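Local coordinates for (S)-imine reductase (Streptomyces sp. GF3546, PDB 4OQY), which reduces imines to amines with S selectivity, probably drawing the hydride from NADPH, at residues 132-137 against 154-159; 60-65 against 88-93. All coordinates share one frame; numbering follows the deposited sequence.

Interaction 1 (132-137 against 154-159); sequences STYYSG and NADYRG
Tyr-157 reaches across to Gly-137 at the C-terminal end of two parallel strands, 132-136 and 154-157, which with helix 139-149 form a beta-alpha-beta unit at one edge of the Rossmann-type sheet. Its CG stands anti to the backbone N (chi1 -179°), a setting that brings the phenol to the other segment, where Tyr-157 OH donates to Gly-137 O at 2.7 Å almost straight along the carbonyl. That oxygen lies in the ring plane, at the edge, while Gly-159 N sits over one face near the rim and Phe-142 meets the ring from the helix. A phenylalanine in place of Tyr-157 would probably leave Gly-137 O without this donor, so that Gly-137 would be held across the contact by its N-H bond to Gly-159 O (3.1 Å) and no longer by its carbonyl as well.

On the same side of the sheet, the Tyr-135 ring leans obliquely on Ala-155, Tyr-135 CE2 lying 3.7 Å from Ala-155 CB, and Thr-133 CG2 sits over one face of the Tyr-135 ring, toward the rim. The other side carries most of the polar side chains. Asn-154 ND2 donates to Ser-132 OG (3.1 Å), which lies 22° out of the amide plane. A water 2.8 Å from Ser-132 OG donates to Asp-156 OD2, an oxygen also bonded by Tyr-203 of the second subunit. Asp-156 OD1 takes a salt bridge from Arg-158 NE at 3.0 Å, approached from above the carboxylate plane. The arginine chain bends at chi2 and chi3 to make it, and Arg-158 CD rests 4.0 Å from Tyr-134 CD1.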
loop_
_atom_site.group_PDB
_atom_site.type_symbol
_atom_site.label_atom_id
_atom_site.label_comp_id
_atom_site.label_asym_id
_atom_site.label_seq_id
_atom_site.Cartn_x
_atom_site.Cartn_y
_atom_site.Cartn_z
ATOM N N SER B 132 1.288 8.924 -17.858
ATOM C CA SER B 132 -0.086 8.939 -18.355
ATOM C C SER B 132 -0.976 9.878 -17.532
ATOM O O SER B 132 -0.638 10.230 -16.401
ATOM C CB SER B 132 -0.639 7.515 -18.386
ATOM O OG SER B 132 -1.853 7.466 -19.111
ATOM N N THR B 133 -2.042 10.341 -18.184
ATOM C CA THR B 133 -3.044 11.213 -17.609
ATOM C C THR B 133 -4.410 10.654 -18.000
ATOM O O THR B 133 -4.658 10.333 -19.169
ATOM C CB THR B 133 -2.900 12.666 -18.134
ATOM O OG1 THR B 133 -1.632 13.203 -17.729
ATOM C CG2 THR B 133 -4.020 13.598 -17.614
ATOM N N TYR B 134 -5.290 10.543 -17.018
ATOM C CA TYR B 134 -6.716 10.249 -17.266
ATOM C C TYR B 134 -7.420 11.463 -17.844
ATOM O O TYR B 134 -7.248 12.565 -17.330
ATOM C CB TYR B 134 -7.420 9.896 -15.968
ATOM C CG TYR B 134 -6.792 8.773 -15.185
ATOM C CD1 TYR B 134 -6.867 7.474 -15.638
ATOM C CD2 TYR B 134 -6.171 9.008 -13.971
ATOM C CE1 TYR B 134 -6.329 6.438 -14.912
ATOM C CE2 TYR B 134 -5.591 7.973 -13.250
ATOM C CZ TYR B 134 -5.689 6.699 -13.726
ATOM O OH TYR B 134 -5.150 5.653 -13.038
ATOM N N TYR B 135 -8.249 11.262 -18.871
ATOM C CA TYR B 135 -9.039 12.351 -19.447
ATOM C C TYR B 135 -10.493 11.952 -19.527
ATOM O O TYR B 135 -10.808 10.785 -19.774
ATOM C CB TYR B 135 -8.541 12.739 -20.846
ATOM C CG TYR B 135 -7.295 13.575 -20.802
ATOM C CD1 TYR B 135 -7.348 14.919 -20.459
ATOM C CD2 TYR B 135 -6.047 13.006 -21.071
ATOM C CE1 TYR B 135 -6.194 15.677 -20.402
ATOM C CE2 TYR B 135 -4.899 13.755 -20.993
ATOM C CZ TYR B 135 -4.966 15.084 -20.672
ATOM O OH TYR B 135 -3.796 15.811 -20.606
ATOM N N SER B 136 -11.375 12.914 -19.271
ATOM C CA SER B 136 -12.797 12.719 -19.492
ATOM C C SER B 136 -13.448 14.038 -19.903
ATOM O O SER B 136 -12.938 15.121 -19.618
ATOM C CB SER B 136 -13.492 12.071 -18.283
ATOM O OG SER B 136 -13.536 12.906 -17.129
ATOM N N GLY B 137 -14.591 13.921 -20.565
ATOM C CA GLY B 137 -15.235 15.065 -21.193
ATOM C C GLY B 137 -15.704 14.727 -22.593
ATOM O O GLY B 137 -15.682 13.566 -22.999
ATOM N N ASN B 154 0.989 10.182 -22.184
ATOM C CA ASN B 154 -0.090 9.430 -22.818
ATOM C C ASN B 154 -1.433 10.024 -22.301
ATOM O O ASN B 154 -1.520 10.484 -21.152
ATOM C CB ASN B 154 0.054 7.924 -22.492
ATOM C CG ASN B 154 -1.132 7.063 -22.980
ATOM O OD1 ASN B 154 -1.067 6.465 -24.056
ATOM N ND2 ASN B 154 -2.205 6.984 -22.187
ATOM N N ALA B 155 -2.437 10.042 -23.172
ATOM C CA ALA B 155 -3.738 10.646 -22.875
ATOM C C ALA B 155 -4.762 9.531 -22.885
ATOM O O ALA B 155 -5.060 8.973 -23.936
ATOM C CB ALA B 155 -4.055 11.686 -23.926
ATOM N N ASP B 156 -5.255 9.162 -21.710
ATOM C CA ASP B 156 -6.041 7.961 -21.591
ATOM C C ASP B 156 -7.478 8.407 -21.370
ATOM O O ASP B 156 -7.831 8.783 -20.263
ATOM C CB ASP B 156 -5.519 7.111 -20.432
ATOM C CG ASP B 156 -6.328 5.847 -20.215
ATOM O OD1 ASP B 156 -7.269 5.560 -20.983
ATOM O OD2 ASP B 156 -6.020 5.114 -19.258
ATOM N N TYR B 157 -8.268 8.404 -22.447
ATOM C CA TYR B 157 -9.673 8.846 -22.417
ATOM C C TYR B 157 -10.548 7.785 -21.768
ATOM O O TYR B 157 -10.529 6.625 -22.175
ATOM C CB TYR B 157 -10.197 9.152 -23.826
ATOM C CG TYR B 157 -11.643 9.640 -23.855
ATOM C CD1 TYR B 157 -11.946 10.968 -23.581
ATOM C CD2 TYR B 157 -12.693 8.783 -24.194
ATOM C CE1 TYR B 157 -13.257 11.431 -23.604
ATOM C CE2 TYR B 157 -14.010 9.239 -24.227
ATOM C CZ TYR B 157 -14.283 10.571 -23.939
ATOM O OH TYR B 157 -15.575 11.055 -23.963
ATOM N N ARG B 158 -11.296 8.196 -20.745
ATOM C CA ARG B 158 -12.038 7.271 -19.888
ATOM C C ARG B 158 -13.559 7.367 -20.046
ATOM O O ARG B 158 -14.265 6.519 -19.517
ATOM C CB ARG B 158 -11.677 7.484 -18.405
ATOM C CG ARG B 158 -10.207 7.328 -18.023
ATOM C CD ARG B 158 -9.802 5.872 -17.851
ATOM N NE ARG B 158 -9.610 5.177 -19.098
ATOM C CZ ARG B 158 -10.093 3.982 -19.414
ATOM N NH1 ARG B 158 -10.789 3.238 -18.564
ATOM N NH2 ARG B 158 -9.827 3.508 -20.609
ATOM N N GLY B 159 -14.062 8.388 -20.742
ATOM C CA GLY B 159 -15.507 8.520 -20.984
ATOM C C GLY B 159 -16.001 9.950 -21.026
ATOM O O GLY B 159 -15.232 10.880 -20.861
HETATM O O HOH W 1 -3.696 5.698 -18.058
#

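Interaction 2 (60-65 against 88-93); sequences NELIVL and VIANLS
Leu-65 and Ile-89 meet on one face of a parallel pair in the middle of the Rossmann-type sheet, where strand 62-65, helix 70-77 and strand 88-91 make a beta-alpha-beta unit. The packing is close here. Leu-65 CG is anti to the carbonyl carbon (chi1 -52°), which sends CD1 over the neighbouring strand to within 3.6 Å of Ile-89 CG2, and the same methyl lies 4.1 Å from Asn-91 CG. Val-73 and Leu-77 of helix 70-77 cover this leucine, so it fills the seam between sheet and helix.

The opposite face, made by Leu-62, Val-64, Val-88 and Ala-90, is apolar throughout, but its spacing is wider. Leu-62 CD1 stands 3.9 Å from Val-88 CG1, whereas Val-64 CG2 and the short Ala-90 CB are 4.3 Å apart; helix 139-149 lies against Leu-62 and Val-88. The solvent side is the N-terminal end, where the extended chain of exposed Glu-61 passes across Val-88. There Glu-61 OE2 comes no nearer than 4.1 Å to Val-88 CG2, so the carboxylate adds little beyond a grazing contact, although His-145 touches both residues. Five backbone hydrogen bonds nevertheless join the two segments, from the nearly straight one of Val-88 N to Glu-61 O at one end to that of Leu-92 N to Leu-65 O at the other.

At their C-terminal ends both strands lead toward the NADPH site, through Leu-67 after one and Ser-94 after the other. Asn-91 forms an Asx turn that helps to fix the chain beyond its strand. Asn-91 OD1 is gripped twice by Ser-93, from its N at 3.1 Å and, in the carbonyl plane, from its OG at 3.0 Å.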
loop_
_atom_site.group_PDB
_atom_site.type_symbol
_atom_site.label_atom_id
_atom_site.label_comp_id
_atom_site.label_asym_id
_atom_site.label_seq_id
_atom_site.Cartn_x
_atom_site.Cartn_y
_atom_site.Cartn_z
ATOM N N ASN B 60 -4.981 31.556 -27.337
ATOM C CA ASN B 60 -5.085 30.170 -27.814
ATOM C C ASN B 60 -6.478 29.599 -27.553
ATOM O O ASN B 60 -7.212 30.072 -26.667
ATOM C CB ASN B 60 -4.049 29.272 -27.112
ATOM C CG ASN B 60 -2.603 29.576 -27.526
ATOM O OD1 ASN B 60 -1.771 30.012 -26.714
ATOM N ND2 ASN B 60 -2.304 29.331 -28.768
ATOM N N GLU B 61 -6.845 28.584 -28.320
ATOM C CA GLU B 61 -8.070 27.823 -28.074
ATOM C C GLU B 61 -7.887 26.905 -26.862
ATOM O O GLU B 61 -8.779 26.804 -26.005
ATOM C CB GLU B 61 -8.463 26.997 -29.313
ATOM C CG GLU B 61 -9.777 26.251 -29.137
ATOM C CD GLU B 61 -10.168 25.430 -30.342
ATOM O OE1 GLU B 61 -9.292 25.090 -31.152
ATOM O OE2 GLU B 61 -11.355 25.094 -30.458
ATOM N N LEU B 62 -6.734 26.237 -26.796
ATOM C CA LEU B 62 -6.463 25.250 -25.754
ATOM C C LEU B 62 -5.755 25.855 -24.559
ATOM O O LEU B 62 -4.614 26.330 -24.660
ATOM C CB LEU B 62 -5.611 24.106 -26.275
ATOM C CG LEU B 62 -5.431 22.966 -25.277
ATOM C CD1 LEU B 62 -6.746 22.258 -25.031
ATOM C CD2 LEU B 62 -4.409 21.977 -25.795
ATOM N N ILE B 63 -6.470 25.840 -23.435
ATOM C CA ILE B 63 -6.038 26.421 -22.184
ATOM C C ILE B 63 -5.856 25.298 -21.175
ATOM O O ILE B 63 -6.823 24.671 -20.741
ATOM C CB ILE B 63 -7.118 27.386 -21.624
ATOM C CG1 ILE B 63 -7.593 28.363 -22.715
ATOM C CG2 ILE B 63 -6.608 28.097 -20.385
ATOM C CD1 ILE B 63 -6.539 29.281 -23.312
ATOM N N VAL B 64 -4.616 25.074 -20.786
ATOM C CA VAL B 64 -4.259 24.067 -19.807
ATOM C C VAL B 64 -4.076 24.716 -18.456
ATOM O O VAL B 64 -3.267 25.647 -18.296
ATOM C CB VAL B 64 -2.915 23.409 -20.165
ATOM C CG1 VAL B 64 -2.504 22.411 -19.084
ATOM C CG2 VAL B 64 -3.031 22.737 -21.521
ATOM N N LEU B 65 -4.805 24.205 -17.479
ATOM C CA LEU B 65 -4.752 24.720 -16.125
ATOM C C LEU B 65 -4.059 23.717 -15.240
ATOM O O LEU B 65 -4.421 22.533 -15.199
ATOM C CB LEU B 65 -6.162 24.945 -15.554
ATOM C CG LEU B 65 -7.185 25.765 -16.342
ATOM C CD1 LEU B 65 -8.477 25.804 -15.549
ATOM C CD2 LEU B 65 -6.740 27.178 -16.670
ATOM N N VAL B 88 -11.256 25.734 -24.990
ATOM C CA VAL B 88 -11.247 24.382 -24.475
ATOM C C VAL B 88 -10.349 24.408 -23.257
ATOM O O VAL B 88 -9.152 24.663 -23.354
ATOM C CB VAL B 88 -10.710 23.376 -25.501
ATOM C CG1 VAL B 88 -10.606 21.988 -24.891
ATOM C CG2 VAL B 88 -11.598 23.343 -26.741
ATOM N N ILE B 89 -10.946 24.191 -22.099
ATOM C CA ILE B 89 -10.195 24.156 -20.865
ATOM C C ILE B 89 -9.811 22.725 -20.530
ATOM O O ILE B 89 -10.673 21.890 -20.270
ATOM C CB ILE B 89 -11.034 24.726 -19.729
ATOM C CG1 ILE B 89 -11.431 26.156 -20.071
ATOM C CG2 ILE B 89 -10.245 24.693 -18.429
ATOM C CD1 ILE B 89 -12.548 26.678 -19.211
ATOM N N ALA B 90 -8.522 22.443 -20.562
ATOM C CA ALA B 90 -7.987 21.166 -20.116
ATOM C C ALA B 90 -7.563 21.379 -18.672
ATOM O O ALA B 90 -6.466 21.863 -18.395
ATOM C CB ALA B 90 -6.817 20.753 -20.995
ATOM N N ASN B 91 -8.505 21.122 -17.764
ATOM C CA ASN B 91 -8.308 21.352 -16.347
ATOM C C ASN B 91 -7.605 20.169 -15.677
ATOM O O ASN B 91 -8.227 19.142 -15.423
ATOM C CB ASN B 91 -9.653 21.599 -15.696
ATOM C CG ASN B 91 -9.520 22.085 -14.283
ATOM O OD1 ASN B 91 -8.436 22.072 -13.714
ATOM N ND2 ASN B 91 -10.616 22.543 -13.718
ATOM N N LEU B 92 -6.293 20.322 -15.439
ATOM C CA LEU B 92 -5.452 19.278 -14.863
ATOM C C LEU B 92 -5.230 19.505 -13.371
ATOM O O LEU B 92 -4.335 18.907 -12.779
ATOM C CB LEU B 92 -4.096 19.190 -15.613
ATOM C CG LEU B 92 -4.067 19.050 -17.149
ATOM C CD1 LEU B 92 -2.760 18.433 -17.628
ATOM C CD2 LEU B 92 -5.225 18.301 -17.757
ATOM N N SER B 93 -6.073 20.338 -12.755
ATOM C CA SER B 93 -6.033 20.574 -11.317
ATOM C C SER B 93 -6.787 19.441 -10.564
ATOM O O SER B 93 -7.881 19.093 -10.978
ATOM C CB SER B 93 -6.714 21.926 -10.985
ATOM O OG SER B 93 -6.297 23.018 -11.807
#

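From the N terminus, interaction 2 comes first: strand 62-65 leads through helix 70-77 and returns as strand 88-91, closing the first loop. Helix 97-109 and strand 113-119 follow before the chain reverses into strand 132-136; helix 139-149 then carries it to strand 154-157, and interaction 1 closes. The two loops are in series, neither nested nor crossed. Strand 113-119 lies between strands 88-91 and 132-136, so a central pair and an edge pair belong to one sheet. Helix 139-149 packs on residues of both, and the contacts touch directly where Tyr-135 CE1 lies 3.8 Å from Leu-92 CD2.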